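PDB 3DSQ: pyrrolysyl-tRNA synthetase from Desulfitobacterium hafniense, which probably attaches pyrrolysine to its cognate tRNA in an ATP-dependent reaction, as a homodimeric class II aminoacyl-tRNA synthetase. Local coordinates for residues B[82-87]-B[151-156]; B[175-180]-B[192-197]. One frame throughout, in Å; residues are numbered along the deposited sequence.

Overall arrangement
Contacts 1 and 2 lie side by side, their centres about 9 Å apart, on one face of the large mixed sheet in the class II core. They share adjacent antiparallel strands, 150-159 and 171-180: contact 1 brings helix 72-85 and the residues just after it against the first, contact 2 lays helix 187-201 over the second. A salt bridge from R151 NE to E179 OE2 joins them, and I152 O lies 2.8 Å from T178 N, probably as a hydrogen bond. The strand-loop-strand order is consistent with class II motif 2; its connecting loop carries the sodium ligands S163, Q164 and Q167, none of which belongs to either contact.

Contact 1: B[82-87]-B[151-156]; sequences KALHQQ and RIFEIG
R151 NH1 donates a hydrogen bond to the backbone O of Q87, with NH1 and O 3.1 Å apart. The N-H...O angle of 148° makes it moderately bent, yet the oxygen lies in the guanidinium plane and the donor in the carbonyl plane. R151 reaches across with its chain extended from CG to NE. The stronger partner of this arginine is E179, at NE, so two acceptors fix the rotation of the guanidinium group. R190 takes the other oxygen of the same carboxylate, so E179 probably offsets both charges.

F153 carries the apolar part. Its CG sits between the backbone N and the carbonyl carbon (chi1 78°), which sets the ring between L84 and H85. L84 CD1 lies over one face, 3.9 Å from the ring centroid of F153, while L84 CB reaches the same ring nearer its rim, 3.8 Å from F153 CE1. H85 comes to the ring edge, its NE2 3.6 Å from F153 CZ. The imidazole and phenyl planes meet at 49°, an oblique pairing, and H85 NE2 also hydrogen-bonds Q91 OE1, which limits how the imidazole can turn.

This is helix-on-sheet packing in the class II core: helix 72-85 and strand 90-91 resemble the helix-strand unit of motif 1, and H85 also packs on R70 of the second subunit. F89, L175 and L177 also touch F153. With an alanine here in place of F153, L84 CD1 would probably lose the face it rests on and the imidazole its edge contact, opening a gap between helix and sheet. At the backbone, L84 and F153 stand 8.3 Å apart, CA to CA.

Contact 2: B[175-180]-B[192-197]; sequences LNLTEL and EDMARW
L177 and M194 run past each other in opposite directions, one from strand 175-180 and the other from helix 192-197. The overlap is therefore lengthwise: both methyls of L177 lie along the methionine chain. L177 CD1 is 3.6 Å from M194 CB, near the root of that chain, and 3.3 Å from M194 SD, near its end. L177 CD2 accompanies it, 3.8 Å from M194 CB.

Two torsions explain the fit. L177 holds CG between its backbone N and carbonyl carbon (chi1 50°), placing both methyls against the methionine chain. M194 is extended as far as SD and then bends, chi3 standing at 120°, so that CE turns in over the strand backbone. There CE lies 3.7 Å from T178 C and 4.0 Å from E179 N. The packing is tight here: L177 CD1 and M194 CE approach to 3.3 Å, closer than usual for two carbons.

The short axes of strand 175-180 and helix 192-197 pass 9.9 Å apart at 147°, about 33° from antiparallel, a separation usual for a helix packed on a sheet. F89 and V251 also touch M194, while L84 and F153 pack on L177. T178 points away from the helix, its OG1 hydrogen-bonded to I152 O of the adjacent strand and to W139 NE1.

No hydrogen bond joins the two segments. Cohesion between them rests on dispersion, to which the polarisable sulfur probably contributes, while the charge of the neighbouring E179 is met by R151 and R190.

Contact 1: B[82-87]-B[151-156]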
loop_
_atom_site.group_PDB
_atom_site.type_symbol
_atom_site.label_atom_id
_atom_site.label_comp_id
_atom_site.label_asym_id
_atom_site.label_seq_id
_atom_site.Cartn_x
_atom_site.Cartn_y
_atom_site.Cartn_z
ATOM N N LYS B 82 -3.780 8.473 11.795
ATOM C CA LYS B 82 -4.570 8.858 12.965
ATOM C C LYS B 82 -4.362 10.324 13.325
ATOM O O LYS B 82 -5.317 11.044 13.601
ATOM C CB LYS B 82 -4.216 7.973 14.167
ATOM C CG LYS B 82 -4.657 6.530 13.993
ATOM C CD LYS B 82 -4.344 5.680 15.205
ATOM C CE LYS B 82 -4.907 4.277 15.036
ATOM N NZ LYS B 82 -4.612 3.423 16.223
ATOM N N ALA B 83 -3.113 10.770 13.307
ATOM C CA ALA B 83 -2.798 12.152 13.639
ATOM C C ALA B 83 -3.468 13.164 12.707
ATOM O O ALA B 83 -3.830 14.264 13.128
ATOM C CB ALA B 83 -1.288 12.357 13.637
ATOM N N LEU B 84 -3.641 12.798 11.442
ATOM C CA LEU B 84 -4.272 13.714 10.496
ATOM C C LEU B 84 -5.796 13.629 10.562
ATOM O O LEU B 84 -6.495 14.595 10.268
ATOM C CB LEU B 84 -3.768 13.426 9.082
ATOM C CG LEU B 84 -2.288 13.774 8.913
ATOM C CD1 LEU B 84 -1.778 13.346 7.540
ATOM C CD2 LEU B 84 -2.122 15.270 9.103
ATOM N N HIS B 85 -6.302 12.463 10.950
ATOM C CA HIS B 85 -7.737 12.261 11.095
ATOM C C HIS B 85 -8.184 13.155 12.254
ATOM O O HIS B 85 -9.276 13.728 12.233
ATOM C CB HIS B 85 -8.036 10.799 11.440
ATOM C CG HIS B 85 -7.715 9.833 10.345
ATOM N ND1 HIS B 85 -7.470 8.498 10.584
ATOM C CD2 HIS B 85 -7.628 9.998 9.002
ATOM C CE1 HIS B 85 -7.242 7.882 9.435
ATOM N NE2 HIS B 85 -7.334 8.770 8.462
ATOM N N GLN B 86 -7.316 13.275 13.256
ATOM C CA GLN B 86 -7.601 14.082 14.439
ATOM C C GLN B 86 -7.556 15.568 14.109
ATOM O O GLN B 86 -7.994 16.402 14.901
ATOM C CB GLN B 86 -6.603 13.754 15.559
ATOM C CG GLN B 86 -6.567 12.274 15.906
ATOM C CD GLN B 86 -5.760 11.961 17.157
ATOM O OE1 GLN B 86 -4.772 12.631 17.459
ATOM N NE2 GLN B 86 -6.171 10.926 17.882
ATOM N N GLN B 87 -7.031 15.897 12.933
ATOM C CA GLN B 87 -6.955 17.283 12.496
ATOM C C GLN B 87 -7.967 17.521 11.383
ATOM O O GLN B 87 -7.864 18.483 10.623
ATOM C CB GLN B 87 -5.549 17.607 12.010
ATOM C CG GLN B 87 -4.482 17.344 13.061
ATOM C CD GLN B 87 -4.581 18.285 14.251
ATOM O OE1 GLN B 87 -4.019 18.020 15.316
ATOM N NE2 GLN B 87 -5.283 19.391 14.072
ATOM N N ARG B 151 -9.789 19.415 3.381
ATOM C CA ARG B 151 -8.559 18.757 3.809
ATOM C C ARG B 151 -8.534 17.296 3.384
ATOM O O ARG B 151 -9.356 16.494 3.825
ATOM C CB ARG B 151 -8.406 18.869 5.330
ATOM C CG ARG B 151 -8.140 20.286 5.776
ATOM C CD ARG B 151 -7.786 20.389 7.251
ATOM N NE ARG B 151 -7.124 21.666 7.508
ATOM C CZ ARG B 151 -6.734 22.092 8.704
ATOM N NH1 ARG B 151 -6.936 21.346 9.786
ATOM N NH2 ARG B 151 -6.135 23.270 8.812
ATOM N N ILE B 152 -7.570 16.963 2.531
ATOM C CA ILE B 152 -7.434 15.610 2.009
ATOM C C ILE B 152 -5.981 15.115 2.001
ATOM O O ILE B 152 -5.055 15.896 1.808
ATOM C CB ILE B 152 -7.988 15.567 0.568
ATOM C CG1 ILE B 152 -9.504 15.752 0.597
ATOM C CG2 ILE B 152 -7.587 14.283 -0.122
ATOM C CD1 ILE B 152 -10.262 14.582 1.134
ATOM N N PHE B 153 -5.782 13.818 2.217
ATOM C CA PHE B 153 -4.437 13.259 2.174
ATOM C C PHE B 153 -4.474 11.799 1.777
ATOM O O PHE B 153 -5.510 11.152 1.882
ATOM C CB PHE B 153 -3.715 13.390 3.524
ATOM C CG PHE B 153 -4.144 12.381 4.554
ATOM C CD1 PHE B 153 -5.311 12.561 5.283
ATOM C CD2 PHE B 153 -3.348 11.266 4.824
ATOM C CE1 PHE B 153 -5.681 11.650 6.271
ATOM C CE2 PHE B 153 -3.706 10.348 5.807
ATOM C CZ PHE B 153 -4.874 10.539 6.533
ATOM N N GLU B 154 -3.339 11.304 1.287
ATOM C CA GLU B 154 -3.201 9.904 0.907
ATOM C C GLU B 154 -1.792 9.441 1.246
ATOM O O GLU B 154 -0.828 10.195 1.153
ATOM C CB GLU B 154 -3.479 9.678 -0.600
ATOM C CG GLU B 154 -3.371 8.180 -1.018
ATOM C CD GLU B 154 -3.862 7.873 -2.446
ATOM O OE1 GLU B 154 -3.861 6.679 -2.834
ATOM O OE2 GLU B 154 -4.250 8.810 -3.174
ATOM N N ILE B 155 -1.691 8.195 1.677
ATOM C CA ILE B 155 -0.416 7.582 2.014
ATOM C C ILE B 155 -0.384 6.392 1.068
ATOM O O ILE B 155 -1.256 5.539 1.136
ATOM C CB ILE B 155 -0.403 7.039 3.455
ATOM C CG1 ILE B 155 -0.540 8.191 4.462
ATOM C CG2 ILE B 155 0.885 6.255 3.687
ATOM C CD1 ILE B 155 -0.503 7.741 5.934
ATOM N N GLY B 156 0.590 6.330 0.172
ATOM C CA GLY B 156 0.594 5.201 -0.733
ATOM C C GLY B 156 1.795 5.061 -1.639
ATOM O O GLY B 156 2.546 6.000 -1.883
#

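Contact 2: B[175-180]-B[192-197]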
loop_
_atom_site.group_PDB
_atom_site.type_symbol
_atom_site.label_atom_id
_atom_site.label_comp_id
_atom_site.label_asym_id
_atom_site.label_seq_id
_atom_site.Cartn_x
_atom_site.Cartn_y
_atom_site.Cartn_z
ATOM N N LEU B 175 3.365 10.255 1.527
ATOM C CA LEU B 175 2.295 10.795 2.343
ATOM C C LEU B 175 2.160 12.164 1.701
ATOM O O LEU B 175 3.146 12.874 1.546
ATOM C CB LEU B 175 2.713 10.969 3.807
ATOM C CG LEU B 175 1.945 12.078 4.562
ATOM C CD1 LEU B 175 0.454 11.787 4.561
ATOM C CD2 LEU B 175 2.465 12.201 5.993
ATOM N N ASN B 176 0.959 12.527 1.291
ATOM C CA ASN B 176 0.783 13.832 0.688
ATOM C C ASN B 176 -0.472 14.404 1.293
ATOM O O ASN B 176 -1.555 13.911 1.022
ATOM C CB ASN B 176 0.619 13.720 -0.831
ATOM C CG ASN B 176 0.726 15.063 -1.527
ATOM O OD1 ASN B 176 0.229 16.079 -1.034
ATOM N ND2 ASN B 176 1.367 15.073 -2.689
ATOM N N LEU B 177 -0.327 15.424 2.135
ATOM C CA LEU B 177 -1.499 16.035 2.736
ATOM C C LEU B 177 -1.729 17.401 2.127
ATOM O O LEU B 177 -0.791 18.105 1.766
ATOM C CB LEU B 177 -1.379 16.117 4.264
ATOM C CG LEU B 177 -0.176 16.670 5.019
ATOM C CD1 LEU B 177 0.360 17.921 4.373
ATOM C CD2 LEU B 177 -0.638 16.956 6.454
ATOM N N THR B 178 -2.993 17.772 2.016
ATOM C CA THR B 178 -3.332 19.028 1.377
ATOM C C THR B 178 -4.557 19.678 1.961
ATOM O O THR B 178 -5.350 19.044 2.645
ATOM C CB THR B 178 -3.659 18.801 -0.103
ATOM O OG1 THR B 178 -4.891 18.070 -0.188
ATOM C CG2 THR B 178 -2.561 17.981 -0.785
ATOM N N GLU B 179 -4.698 20.962 1.663
ATOM C CA GLU B 179 -5.851 21.734 2.080
ATOM C C GLU B 179 -6.177 22.616 0.889
ATOM O O GLU B 179 -5.316 23.330 0.386
ATOM C CB GLU B 179 -5.560 22.606 3.309
ATOM C CG GLU B 179 -6.794 23.376 3.778
ATOM C CD GLU B 179 -6.558 24.183 5.045
ATOM O OE1 GLU B 179 -5.845 25.203 4.979
ATOM O OE2 GLU B 179 -7.087 23.791 6.109
ATOM N N LEU B 180 -7.413 22.519 0.424
ATOM C CA LEU B 180 -7.892 23.309 -0.699
ATOM C C LEU B 180 -8.797 24.394 -0.132
ATOM O O LEU B 180 -9.773 24.091 0.554
ATOM C CB LEU B 180 -8.699 22.436 -1.657
ATOM C CG LEU B 180 -9.445 23.148 -2.787
ATOM C CD1 LEU B 180 -8.462 23.634 -3.848
ATOM C CD2 LEU B 180 -10.443 22.181 -3.398
ATOM N N GLU B 192 3.441 24.993 7.673
ATOM C CA GLU B 192 4.144 24.795 8.939
ATOM C C GLU B 192 3.344 23.845 9.820
ATOM O O GLU B 192 3.885 22.873 10.345
ATOM C CB GLU B 192 4.319 26.118 9.693
ATOM C CG GLU B 192 5.521 26.952 9.289
ATOM C CD GLU B 192 5.854 28.012 10.337
ATOM O OE1 GLU B 192 4.976 28.850 10.650
ATOM O OE2 GLU B 192 6.993 28.003 10.849
ATOM N N ASP B 193 2.057 24.137 9.988
ATOM C CA ASP B 193 1.186 23.300 10.805
ATOM C C ASP B 193 1.271 21.844 10.359
ATOM O O ASP B 193 1.497 20.945 11.171
ATOM C CB ASP B 193 -0.271 23.756 10.695
ATOM C CG ASP B 193 -0.490 25.170 11.204
ATOM O OD1 ASP B 193 0.166 25.564 12.199
ATOM O OD2 ASP B 193 -1.339 25.878 10.615
ATOM N N MET B 194 1.076 21.619 9.064
ATOM C CA MET B 194 1.123 20.277 8.497
ATOM C C MET B 194 2.445 19.593 8.809
ATOM O O MET B 194 2.468 18.457 9.263
ATOM C CB MET B 194 0.931 20.343 6.983
ATOM C CG MET B 194 -0.338 21.053 6.561
ATOM S SD MET B 194 -0.547 21.038 4.774
ATOM C CE MET B 194 -2.085 20.190 4.638
ATOM N N ALA B 195 3.546 20.285 8.553
ATOM C CA ALA B 195 4.867 19.731 8.819
ATOM C C ALA B 195 4.975 19.295 10.282
ATOM O O ALA B 195 5.376 18.165 10.587
ATOM C CB ALA B 195 5.927 20.762 8.506
ATOM N N ARG B 196 4.603 20.198 11.184
ATOM C CA ARG B 196 4.655 19.917 12.611
ATOM C C ARG B 196 3.782 18.737 13.008
ATOM O O ARG B 196 4.235 17.855 13.737
ATOM C CB ARG B 196 4.263 21.170 13.401
ATOM C CG ARG B 196 5.277 22.296 13.266
ATOM C CD ARG B 196 4.759 23.597 13.851
ATOM N NE ARG B 196 5.760 24.658 13.792
ATOM C CZ ARG B 196 5.488 25.952 13.927
ATOM N NH1 ARG B 196 4.241 26.352 14.131
ATOM N NH2 ARG B 196 6.464 26.847 13.857
ATOM N N TRP B 197 2.540 18.708 12.532
ATOM C CA TRP B 197 1.639 17.602 12.855
ATOM C C TRP B 197 2.264 16.275 12.450
ATOM O O TRP B 197 2.265 15.309 13.215
ATOM C CB TRP B 197 0.300 17.732 12.119
ATOM C CG TRP B 197 -0.607 18.814 12.615
ATOM C CD1 TRP B 197 -0.856 19.149 13.918
ATOM C CD2 TRP B 197 -1.431 19.673 11.815
ATOM N NE1 TRP B 197 -1.783 20.162 13.977
ATOM C CE2 TRP B 197 -2.152 20.504 12.702
ATOM C CE3 TRP B 197 -1.630 19.821 10.433
ATOM C CZ2 TRP B 197 -3.059 21.472 12.255
ATOM C CZ3 TRP B 197 -2.531 20.785 9.987
ATOM C CH2 TRP B 197 -3.234 21.598 10.900
#